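Local atomic coordinates of halohydrin epoxidase A (Corynebacterium sp., PDB entry 4Z9F), a protein that probably converts vicinal halohydrins into epoxides with release of hydrogen halide, on a Rossmann-like fold of the short-chain dehydrogenase/reductase type. Residues K2-T7 against E19-D24; H11-A16 against I130-S135; D74-N79 against I111-S116; V136-L141 against A153-V158; Y173-N178 against G217-F222. The protein carries 1 engineered substitution. All coordinates share one frame; numbering follows the deposited sequence.

Contact 1: residues K2-T7 against E19-D24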
# COMPACT_ATOMS: atom_id res chain seq x y z
N LYS C 2 -3.26 29.50 21.10
CA LYS C 2 -3.48 28.06 21.02
C LYS C 2 -2.39 27.32 21.77
O LYS C 2 -1.23 27.73 21.78
CB LYS C 2 -3.52 27.61 19.55
CG LYS C 2 -4.66 28.24 18.76
CD LYS C 2 -4.68 27.79 17.31
CE LYS C 2 -5.96 28.23 16.61
NZ LYS C 2 -5.91 27.97 15.14
N ILE C 3 -2.77 26.23 22.42
CA ILE C 3 -1.84 25.40 23.18
C ILE C 3 -1.49 24.18 22.33
O ILE C 3 -2.38 23.55 21.74
CB ILE C 3 -2.43 24.97 24.52
CG1 ILE C 3 -3.15 26.14 25.20
CG2 ILE C 3 -1.34 24.39 25.41
CD1 ILE C 3 -2.30 27.37 25.36
N ALA C 4 -0.20 23.86 22.28
CA ALA C 4 0.28 22.63 21.69
C ALA C 4 1.10 21.87 22.71
O ALA C 4 1.76 22.46 23.57
CB ALA C 4 1.12 22.88 20.43
N LEU C 5 1.02 20.54 22.63
CA LEU C 5 1.85 19.64 23.41
C LEU C 5 2.78 18.93 22.43
O LEU C 5 2.32 18.42 21.41
CB LEU C 5 1.00 18.63 24.18
CG LEU C 5 1.74 17.44 24.79
CD1 LEU C 5 2.76 17.88 25.85
CD2 LEU C 5 0.76 16.44 25.37
N VAL C 6 4.08 18.96 22.73
CA VAL C 6 5.10 18.30 21.91
C VAL C 6 5.91 17.40 22.83
O VAL C 6 6.50 17.87 23.81
CB VAL C 6 6.03 19.31 21.21
CG1 VAL C 6 7.15 18.57 20.45
CG2 VAL C 6 5.23 20.24 20.28
N THR C 7 5.94 16.10 22.52
CA THR C 7 6.73 15.20 23.33
C THR C 7 8.17 15.14 22.80
O THR C 7 8.45 15.55 21.67
CB THR C 7 6.11 13.81 23.34
OG1 THR C 7 6.05 13.31 22.00
CG2 THR C 7 4.71 13.86 23.92
N GLU C 19 9.62 25.11 17.25
CA GLU C 19 9.87 26.38 16.60
C GLU C 19 8.72 26.80 15.69
O GLU C 19 8.30 27.96 15.70
CB GLU C 19 11.17 26.34 15.80
CG GLU C 19 11.38 27.58 14.94
CD GLU C 19 12.77 28.20 15.11
OE1 GLU C 19 13.28 28.75 14.10
OE2 GLU C 19 13.34 28.14 16.23
N ALA C 20 8.20 25.88 14.87
CA ALA C 20 7.18 26.28 13.91
C ALA C 20 5.89 26.69 14.60
O ALA C 20 5.27 27.69 14.22
CB ALA C 20 6.92 25.16 12.92
N LEU C 21 5.47 25.93 15.60
CA LEU C 21 4.23 26.25 16.30
C LEU C 21 4.36 27.55 17.09
O LEU C 21 3.41 28.34 17.15
CB LEU C 21 3.84 25.08 17.21
CG LEU C 21 3.49 23.80 16.44
CD1 LEU C 21 3.54 22.58 17.35
CD2 LEU C 21 2.11 23.98 15.84
N THR C 22 5.53 27.78 17.70
CA THR C 22 5.75 29.03 18.43
C THR C 22 5.65 30.23 17.50
O THR C 22 4.97 31.22 17.80
CB THR C 22 7.11 29.00 19.15
OG1 THR C 22 7.09 28.04 20.22
CG2 THR C 22 7.43 30.37 19.73
N ARG C 23 6.32 30.15 16.34
CA ARG C 23 6.23 31.23 15.36
C ARG C 23 4.83 31.36 14.78
O ARG C 23 4.46 32.44 14.31
CB ARG C 23 7.28 31.02 14.26
CG ARG C 23 7.02 31.72 12.95
CD ARG C 23 8.30 31.85 12.11
NE ARG C 23 8.75 30.56 11.60
CZ ARG C 23 8.40 30.04 10.43
NH1 ARG C 23 7.59 30.70 9.61
NH2 ARG C 23 8.87 28.83 10.06
N ASP C 24 4.03 30.30 14.84
CA ASP C 24 2.67 30.34 14.33
C ASP C 24 1.67 30.84 15.36
O ASP C 24 0.47 30.86 15.09
CB ASP C 24 2.26 28.95 13.83
CG ASP C 24 1.03 28.98 12.94
OD1 ASP C 24 0.27 27.98 12.95
OD2 ASP C 24 0.83 29.98 12.21
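Leu-21 touches Ala-4 and Val-6 across the first beta-alpha-beta unit of the Rossmann-like fold, in which helix 14-23 packs on strand 3-6 and is followed by strand 27-30. The backbones come nearest at Ala-4 and Leu-21, whose CA atoms are 7.6 Å apart, and the leucine side chain bridges that gap. Its CB points at the strand yet stays more than 4.5 Å from both partners. CG is placed opposite the carbonyl carbon (chi1 -65°) and is still 4.7 Å from Ala-4 CB. The contact proper begins at CD1, which the nearly extended second torsion (162°) carries onward to the sheet. One methyl thus rests on two strand residues two positions apart, both facing the helix, while Leu-5 between them faces the other way. The second branch, CD2, meets Thr-221 of helix 213-224 instead, and the side chain also touches Val-28 on the next strand. No hydrogen bond links the two segments, and the contact comes down to a single methyl: Leu-21 CD1 lies 3.9 Å from Ala-4 CB and 4.1 Å from Val-6 CG2.

Contact 2: residues H11-A16 against I130-S135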
# COMPACT_ATOMS: atom_id res chain seq x y z
N HIS C 11 14.40 16.22 20.58
CA HIS C 11 14.85 15.12 19.74
C HIS C 11 13.99 15.02 18.49
O HIS C 11 12.90 15.60 18.42
CB HIS C 11 14.81 13.81 20.52
CG HIS C 11 15.65 13.83 21.76
ND1 HIS C 11 17.00 13.54 21.74
CD2 HIS C 11 15.34 14.12 23.04
CE1 HIS C 11 17.48 13.65 22.97
NE2 HIS C 11 16.50 14.00 23.78
N PHE C 12 14.51 14.29 17.50
CA PHE C 12 13.76 13.96 16.29
C PHE C 12 13.11 15.20 15.67
O PHE C 12 13.79 16.17 15.33
CB PHE C 12 12.72 12.88 16.64
CG PHE C 12 12.30 12.01 15.48
CD1 PHE C 12 12.99 12.02 14.27
CD2 PHE C 12 11.19 11.18 15.60
CE1 PHE C 12 12.58 11.21 13.22
CE2 PHE C 12 10.79 10.37 14.56
CZ PHE C 12 11.48 10.39 13.36
N ALA C 13 11.79 15.20 15.54
CA ALA C 13 11.08 16.34 14.99
C ALA C 13 10.70 17.38 16.03
O ALA C 13 10.05 18.37 15.69
CB ALA C 13 9.82 15.87 14.25
N GLY C 14 11.09 17.18 17.29
CA GLY C 14 10.75 18.10 18.36
C GLY C 14 11.12 19.54 18.07
O GLY C 14 10.27 20.43 18.03
N PRO C 15 12.42 19.81 17.86
CA PRO C 15 12.84 21.20 17.62
C PRO C 15 12.12 21.88 16.46
O PRO C 15 11.77 23.06 16.55
CB PRO C 15 14.34 21.06 17.35
CG PRO C 15 14.73 19.88 18.19
CD PRO C 15 13.56 18.93 18.11
N ALA C 16 11.87 21.15 15.37
CA ALA C 16 11.17 21.76 14.25
C ALA C 16 9.74 22.13 14.62
O ALA C 16 9.24 23.19 14.24
CB ALA C 16 11.18 20.81 13.04
N ILE C 130 -0.81 14.61 15.89
CA ILE C 130 0.12 14.30 14.81
C ILE C 130 1.20 13.39 15.36
O ILE C 130 1.92 13.77 16.29
CB ILE C 130 0.73 15.58 14.22
CG1 ILE C 130 -0.38 16.48 13.69
CG2 ILE C 130 1.72 15.24 13.10
CD1 ILE C 130 0.03 17.89 13.52
N PHE C 131 1.32 12.19 14.80
CA PHE C 131 2.29 11.21 15.26
C PHE C 131 3.50 11.26 14.34
O PHE C 131 3.36 11.12 13.12
CB PHE C 131 1.68 9.81 15.28
CG PHE C 131 0.63 9.63 16.34
CD1 PHE C 131 -0.68 10.06 16.13
CD2 PHE C 131 0.94 9.01 17.53
CE1 PHE C 131 -1.66 9.88 17.11
CE2 PHE C 131 -0.03 8.83 18.53
CZ PHE C 131 -1.33 9.27 18.31
N ILE C 132 4.68 11.50 14.91
CA ILE C 132 5.91 11.41 14.15
C ILE C 132 6.40 9.98 14.23
O ILE C 132 6.71 9.47 15.31
CB ILE C 132 6.98 12.39 14.67
CG1 ILE C 132 6.38 13.76 14.95
CG2 ILE C 132 8.14 12.48 13.65
CD1 ILE C 132 5.93 14.59 13.75
N THR C 133 6.44 9.31 13.07
CA THR C 133 6.78 7.89 13.04
C THR C 133 8.06 7.75 12.23
O THR C 133 9.10 8.28 12.62
CB THR C 133 5.61 7.07 12.47
OG1 THR C 133 5.34 7.44 11.10
CG2 THR C 133 4.34 7.35 13.29
N SER C 134 7.99 7.09 11.07
CA SER C 134 9.19 6.86 10.28
C SER C 134 8.75 6.37 8.91
O SER C 134 7.65 5.85 8.76
CB SER C 134 10.11 5.84 10.93
OG SER C 134 11.18 5.54 10.06
N SER C 135 9.63 6.53 7.92
CA SER C 135 9.33 5.94 6.62
C SER C 135 9.09 4.44 6.75
O SER C 135 8.27 3.88 6.01
CB SER C 135 10.47 6.21 5.63
OG SER C 135 11.63 5.50 6.00
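The Phe-12 ring reaches Ile-132 and Thr-133 with its far end. Its CE2 lies 3.5 Å from Ile-132 CG2, which comes in obliquely to the ring, while CZ is 3.3 Å from Thr-133 O, an oxygen lying at the ring edge and in its plane. Ala-13 CB approaches the same methyl at 3.8 Å, so that Ile-132 CG2 is shared by two neighbouring residues. Phe-12 stands at the second position of a type II' turn (phi 50°, psi -121°), closed by the 2.7 Å bond from Gly-14 N to His-11 O; with CG swung opposite its own backbone N (chi1 -155°), the ring is carried over to the strand end. Further out, Asn-79 fixes the turn, its ND2 bonding His-11 O and its OD1 receiving Ala-13 N. Thr-184 OG1 bonds Phe-12 N, and Tyr-185 meets the Phe-12 ring edge-to-face. The turn leads into helix 14-23, the place where nucleotide-using Rossmann relatives carry their glycine-rich loop. Since no hydrogen bond crosses the contact, dispersion between apolar groups should supply most of its cohesion, supplemented by a probably favourable weak attraction between the electron-rich carbonyl oxygen and the electropositive C-H rim of the ring.

Contact 3: residues D74-N79 against I111-S116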
# COMPACT_ATOMS: atom_id res chain seq x y z
N ASP C 74 -5.04 22.39 21.43
CA ASP C 74 -5.38 22.46 20.01
C ASP C 74 -4.67 21.38 19.20
O ASP C 74 -5.27 20.80 18.29
CB ASP C 74 -5.02 23.85 19.46
CG ASP C 74 -5.15 23.94 17.93
OD1 ASP C 74 -6.19 24.45 17.44
OD2 ASP C 74 -4.19 23.54 17.22
N THR C 75 -3.40 21.10 19.52
CA THR C 75 -2.59 20.16 18.76
C THR C 75 -1.67 19.39 19.70
O THR C 75 -1.07 19.97 20.62
CB THR C 75 -1.75 20.89 17.70
OG1 THR C 75 -2.62 21.54 16.77
CG2 THR C 75 -0.83 19.91 16.96
N ILE C 76 -1.58 18.08 19.49
CA ILE C 76 -0.59 17.24 20.13
C ILE C 76 0.34 16.73 19.03
O ILE C 76 -0.13 16.15 18.04
CB ILE C 76 -1.23 16.07 20.91
CG1 ILE C 76 -2.19 16.60 21.99
CG2 ILE C 76 -0.15 15.17 21.52
CD1 ILE C 76 -2.98 15.50 22.67
N VAL C 77 1.64 16.98 19.18
CA VAL C 77 2.65 16.36 18.34
C VAL C 77 3.27 15.23 19.15
O VAL C 77 4.03 15.47 20.09
CB VAL C 77 3.73 17.35 17.89
CG1 VAL C 77 4.80 16.61 17.10
CG2 VAL C 77 3.12 18.44 17.02
N SER C 78 2.91 14.00 18.81
CA SER C 78 3.44 12.82 19.49
C SER C 78 4.73 12.45 18.79
O SER C 78 4.75 11.66 17.84
CB SER C 78 2.44 11.68 19.46
OG SER C 78 2.91 10.59 20.23
N ASN C 79 5.83 13.03 19.26
CA ASN C 79 7.13 12.94 18.60
C ASN C 79 7.93 11.83 19.28
O ASN C 79 8.83 12.06 20.08
CB ASN C 79 7.81 14.29 18.65
CG ASN C 79 9.26 14.25 18.23
OD1 ASN C 79 9.58 13.92 17.08
ND2 ASN C 79 10.14 14.61 19.15
N ILE C 111 0.21 5.18 22.47
CA ILE C 111 -1.15 4.70 22.72
C ILE C 111 -1.66 5.21 24.06
O ILE C 111 -2.79 5.70 24.17
CB ILE C 111 -1.20 3.16 22.65
CG1 ILE C 111 -1.22 2.70 21.19
CG2 ILE C 111 -2.43 2.63 23.39
CD1 ILE C 111 -1.05 1.21 21.03
N LEU C 112 -0.83 5.11 25.11
CA LEU C 112 -1.24 5.60 26.42
C LEU C 112 -1.47 7.11 26.40
O LEU C 112 -2.38 7.61 27.06
CB LEU C 112 -0.19 5.24 27.49
CG LEU C 112 -0.02 3.76 27.83
CD1 LEU C 112 0.99 3.59 28.95
CD2 LEU C 112 -1.34 3.11 28.18
N LEU C 113 -0.63 7.85 25.66
CA LEU C 113 -0.85 9.28 25.51
C LEU C 113 -2.17 9.56 24.80
O LEU C 113 -2.99 10.34 25.29
CB LEU C 113 0.31 9.91 24.73
CG LEU C 113 0.12 11.36 24.27
CD1 LEU C 113 -0.05 12.27 25.48
CD2 LEU C 113 1.30 11.81 23.45
N LEU C 114 -2.39 8.92 23.64
CA LEU C 114 -3.65 9.12 22.92
C LEU C 114 -4.85 8.73 23.78
O LEU C 114 -5.86 9.44 23.78
CB LEU C 114 -3.64 8.31 21.61
CG LEU C 114 -4.92 8.34 20.78
CD1 LEU C 114 -5.23 9.73 20.26
CD2 LEU C 114 -4.85 7.33 19.63
N GLN C 115 -4.77 7.61 24.50
CA GLN C 115 -5.88 7.16 25.33
C GLN C 115 -6.27 8.24 26.33
O GLN C 115 -7.46 8.56 26.48
CB GLN C 115 -5.53 5.86 26.07
CG GLN C 115 -6.60 5.35 27.03
CD GLN C 115 -6.21 4.09 27.81
OE1 GLN C 115 -5.17 4.04 28.46
NE2 GLN C 115 -7.06 3.05 27.74
N SER C 116 -5.28 8.82 27.01
CA SER C 116 -5.51 9.87 28.00
C SER C 116 -6.05 11.14 27.37
O SER C 116 -6.67 11.95 28.07
CB SER C 116 -4.21 10.18 28.75
OG SER C 116 -3.32 10.94 27.94
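While Ile-76 and Ser-78 of strand 73-79 meet Leu-113 across this contact, the multiply gripped polar atom is Asp-74 OD2, at the other end of the segment. It accepts Thr-75 OG1 at 2.6 Å, on the anti side and 27° out of the carboxylate plane, and it also bonds Tyr-26 OH; OD1 forms a salt bridge with Arg-226. In this Rossmann-like fold, strand 73-79 is an inner strand of the parallel sheet, and the long helix 96-123 lies over one of its faces. Leu-113 makes the bridge. A first torsion of 170° extends its side chain toward the strand, and the CD2 branch does the touching, 4.1 Å from Ile-76 CG2 and 3.8 Å from Ser-78 OG. The two larger side chains run past one another in opposite directions. Ser-78 OG hydrogen-bonds Asp-80 OD2, and its approach to the leucine methyl is a van der Waals contact. Another side of the helix meets the second subunit, where Gln-115 NE2 bonds the carbonyl oxygens of Ile-91 and Thr-94 of that neighbouring chain. Three residues further along the helix from Leu-113, Ser-116 OG donates to Leu-113 O at 2.7 Å, with a C=O...O angle of 127°.

Contact 4: residues V136-L141 against A153-V158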
# COMPACT_ATOMS: atom_id res chain seq x y z
N VAL C 136 9.76 3.78 7.70
CA VAL C 136 9.57 2.33 7.86
C VAL C 136 8.24 2.00 8.50
O VAL C 136 7.92 0.82 8.65
CB VAL C 136 10.70 1.66 8.68
CG1 VAL C 136 12.03 1.81 7.95
CG2 VAL C 136 10.78 2.22 10.11
N GLY C 137 7.45 2.99 8.88
CA GLY C 137 6.07 2.70 9.22
C GLY C 137 5.25 2.21 8.04
O GLY C 137 4.17 1.65 8.24
N LYS C 138 5.74 2.42 6.81
CA LYS C 138 5.04 2.01 5.60
C LYS C 138 5.90 1.13 4.69
O LYS C 138 5.37 0.27 3.99
CB LYS C 138 4.55 3.24 4.83
CG LYS C 138 3.26 3.81 5.38
CD LYS C 138 2.07 2.99 4.93
CE LYS C 138 0.78 3.48 5.56
NZ LYS C 138 -0.36 2.59 5.23
N LYS C 139 7.22 1.35 4.67
CA LYS C 139 8.11 0.61 3.76
C LYS C 139 9.27 0.05 4.56
O LYS C 139 10.03 0.82 5.18
CB LYS C 139 8.58 1.50 2.61
CG LYS C 139 9.32 0.76 1.46
CD LYS C 139 10.83 0.72 1.72
CE LYS C 139 11.51 2.07 1.44
NZ LYS C 139 12.78 2.27 2.21
N PRO C 140 9.47 -1.28 4.55
CA PRO C 140 10.46 -1.91 5.42
C PRO C 140 11.88 -1.65 4.94
O PRO C 140 12.13 -1.39 3.76
CB PRO C 140 10.11 -3.40 5.31
CG PRO C 140 9.60 -3.51 3.87
CD PRO C 140 8.82 -2.24 3.65
N LEU C 141 12.81 -1.72 5.89
CA LEU C 141 14.25 -1.62 5.65
C LEU C 141 14.96 -2.74 6.41
O LEU C 141 14.62 -3.04 7.55
CB LEU C 141 14.80 -0.26 6.11
CG LEU C 141 14.46 0.87 5.15
CD1 LEU C 141 14.92 2.22 5.67
CD2 LEU C 141 15.08 0.59 3.80
N ALA C 153 3.04 -0.22 13.83
CA ALA C 153 1.91 -0.30 14.75
C ALA C 153 1.29 1.08 14.97
O ALA C 153 0.06 1.22 14.96
CB ALA C 153 2.33 -0.92 16.09
N THR C 154 2.12 2.10 15.12
CA THR C 154 1.61 3.44 15.40
C THR C 154 1.03 4.11 14.16
O THR C 154 0.10 4.92 14.26
CB THR C 154 2.71 4.28 16.04
OG1 THR C 154 3.12 3.65 17.26
CG2 THR C 154 2.24 5.66 16.34
N VAL C 155 1.53 3.78 12.98
CA VAL C 155 0.84 4.25 11.78
C VAL C 155 -0.54 3.62 11.70
O VAL C 155 -1.53 4.29 11.38
CB VAL C 155 1.68 3.94 10.53
CG1 VAL C 155 0.93 4.37 9.27
CG2 VAL C 155 3.03 4.67 10.61
N ALA C 156 -0.63 2.32 11.98
CA ALA C 156 -1.92 1.62 11.96
C ALA C 156 -2.85 2.13 13.06
O ALA C 156 -4.07 2.12 12.89
CB ALA C 156 -1.69 0.11 12.13
N LEU C 157 -2.29 2.57 14.18
CA LEU C 157 -3.12 3.20 15.21
C LEU C 157 -3.77 4.46 14.68
O LEU C 157 -4.97 4.68 14.86
CB LEU C 157 -2.27 3.49 16.45
CG LEU C 157 -2.89 4.38 17.54
CD1 LEU C 157 -3.89 3.58 18.36
CD2 LEU C 157 -1.78 4.94 18.42
N VAL C 158 -3.00 5.29 13.97
CA VAL C 158 -3.55 6.48 13.33
C VAL C 158 -4.66 6.11 12.35
O VAL C 158 -5.75 6.69 12.38
CB VAL C 158 -2.43 7.26 12.63
CG1 VAL C 158 -3.01 8.31 11.70
CG2 VAL C 158 -1.51 7.89 13.66
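Lys-138 lies slantwise across Val-155, and Gly-137 meets the other branch of the same valine through its CA. This joins the loop after strand 127-132 to helix 147-165, the helix that follows it in the Rossmann-like fold. The lysine leaves its CA to one side of the helix, but a bend at chi2 (-78°) turns the chain back, bringing CE within 3.8 Å of Val-155 CG1. The lysine thus meets the valine through CE, while its ammonium end goes on to a salt bridge with Glu-159 OE1. Val-155 divides its two methyls between neighbours: CG1 serves the lysine, and CG2 rests 3.9 Å from Gly-137 CA. With no side chain on the glycine, the backbones close to 6.0 Å between the CA atoms of Gly-137 and Val-155. Phe-235 of strand 235-238 touches both Lys-138 and Val-155. The loop and helix also belong to a subunit interface: Leu-141 O accepts a hydrogen bond from Ser-160 OG of the second subunit, and Ala-156 packs on Ala-152 of that chain. On the glycine side, the carbonyl oxygen Gly-137 O lies 4.0 Å from Val-155 CG2.

Contact 5: residues Y173-N178 against G217-F222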
# COMPACT_ATOMS: atom_id res chain seq x y z
N TYR C 173 -3.06 12.10 12.34
CA TYR C 173 -2.19 11.99 11.17
C TYR C 173 -0.89 11.32 11.58
O TYR C 173 -0.48 11.38 12.74
CB TYR C 173 -1.84 13.34 10.53
CG TYR C 173 -2.99 14.31 10.32
CD1 TYR C 173 -3.63 14.39 9.09
CD2 TYR C 173 -3.42 15.14 11.35
CE1 TYR C 173 -4.68 15.27 8.89
CE2 TYR C 173 -4.45 16.03 11.16
CZ TYR C 173 -5.08 16.08 9.93
OH TYR C 173 -6.11 16.97 9.73
N ALA C 174 -0.22 10.70 10.61
CA ALA C 174 1.12 10.17 10.81
C ALA C 174 2.06 10.79 9.79
O ALA C 174 1.71 10.94 8.62
CB ALA C 174 1.15 8.64 10.71
N ILE C 175 3.24 11.19 10.25
CA ILE C 175 4.29 11.65 9.37
C ILE C 175 5.43 10.65 9.44
O ILE C 175 5.81 10.20 10.53
CB ILE C 175 4.77 13.07 9.74
CG1 ILE C 175 3.59 14.03 9.72
CG2 ILE C 175 5.86 13.53 8.78
CD1 ILE C 175 3.92 15.45 10.18
N GLY C 176 5.93 10.24 8.27
CA GLY C 176 6.98 9.26 8.18
C GLY C 176 8.24 9.84 7.55
O GLY C 176 8.43 9.81 6.33
N PRO C 177 9.11 10.39 8.38
CA PRO C 177 10.32 11.05 7.86
C PRO C 177 11.43 10.07 7.53
O PRO C 177 11.54 8.99 8.12
CB PRO C 177 10.75 11.98 9.01
CG PRO C 177 9.67 11.87 10.08
CD PRO C 177 8.99 10.56 9.84
N ASN C 178 12.25 10.48 6.57
CA ASN C 178 13.58 9.94 6.31
C ASN C 178 14.36 11.04 5.60
O ASN C 178 13.78 11.92 4.97
CB ASN C 178 13.54 8.65 5.45
CG ASN C 178 14.80 7.80 5.60
OD1 ASN C 178 15.74 8.14 6.34
ND2 ASN C 178 14.84 6.66 4.88
N GLY C 217 8.35 21.81 9.85
CA GLY C 217 7.52 22.74 10.59
C GLY C 217 6.29 23.16 9.81
O GLY C 217 5.19 23.21 10.36
N ALA C 218 6.47 23.46 8.51
CA ALA C 218 5.36 23.92 7.68
C ALA C 218 4.29 22.85 7.53
O ALA C 218 3.09 23.17 7.53
CB ALA C 218 5.88 24.37 6.31
N LEU C 219 4.69 21.58 7.38
CA LEU C 219 3.71 20.50 7.32
C LEU C 219 2.92 20.41 8.62
O LEU C 219 1.69 20.29 8.62
CB LEU C 219 4.41 19.18 7.00
CG LEU C 219 3.54 17.92 7.04
CD1 LEU C 219 2.44 18.02 6.00
CD2 LEU C 219 4.37 16.65 6.83
N ILE C 220 3.62 20.49 9.75
CA ILE C 220 2.98 20.34 11.05
C ILE C 220 1.99 21.49 11.30
O ILE C 220 0.88 21.26 11.79
CB ILE C 220 4.04 20.24 12.16
CG1 ILE C 220 4.66 18.84 12.16
CG2 ILE C 220 3.45 20.56 13.53
CD1 ILE C 220 5.78 18.64 13.17
N THR C 221 2.37 22.72 10.98
CA THR C 221 1.44 23.82 11.23
C THR C 221 0.31 23.84 10.21
O THR C 221 -0.80 24.29 10.53
CB THR C 221 2.16 25.18 11.25
OG1 THR C 221 2.82 25.42 10.00
CG2 THR C 221 3.17 25.24 12.39
N PHE C 222 0.55 23.34 8.99
CA PHE C 222 -0.54 23.17 8.04
C PHE C 222 -1.55 22.15 8.55
O PHE C 222 -2.76 22.38 8.47
CB PHE C 222 -0.00 22.75 6.67
CG PHE C 222 -1.08 22.46 5.66
CD1 PHE C 222 -1.79 23.50 5.08
CD2 PHE C 222 -1.38 21.16 5.30
CE1 PHE C 222 -2.77 23.25 4.14
CE2 PHE C 222 -2.39 20.91 4.35
CZ PHE C 222 -3.07 21.96 3.79
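Ile-175 and Leu-219 reach for each other tip to tip, and here the packing is tightest: Ile-175 CD1 is 3.6 Å from Leu-219 CD2. That same leucine methyl is also 4.0 Å from Ile-175 CG2, so it nestles among the isoleucine branches. An extended second torsion (176°) in Ile-175 pushes CD1 out toward the helix, and Leu-219 answers with a nearly straight first torsion (174°). The two side chains together span a backbone separation of 9.1 Å, measured from Ile-175 CA to Leu-219 CA. Strand 170-177 is an inner strand of the parallel sheet of the Rossmann-like fold, and helix 213-224 packs on the same sheet face as helix 14-23, which it borders. The contact is looser at Ile-220, whose CB bond points past the strand and whose side chain crosses Ile-175 at about a right angle; its CG1 stays 4.0 Å from Ile-175 CD1, and the residue also packs on Ile-132 and on Ala-17. Looser still is Tyr-173, which faces the helix but makes no contact with residues 217-222, touching Leu-223 instead. Protein of the fourth subunit reaches this helix as well: Phe-222 stacks on Phe-222 of that chain, and Leu-219, besides meeting Ile-175, packs on its Ile-231.

Overall arrangement
All five contacts are largely buried, but contact 2 lies deepest, its centre about 3 Å from the centre of the chain, and contact 4 is alone in using an exposed side chain, Lys-138. Contacts 1, 2, 3 and 5 draw on four neighbouring strands of one parallel sheet, with contacts 1 and 2 also sharing helix 14-23. Contact 1 meets contact 5 where Ala-20 touches Gly-217, whereas contacts 3 and 4 meet through Ile-111 and Leu-157 and both reach the second subunit; contact 5 reaches the fourth. Methyl packing dominates contacts 1, 3 and 5, a carbonyl at an aromatic edge distinguishes contact 2, and an aliphatic lysine chain marks contact 4, whose centre lies about 25 Å from that of contact 1.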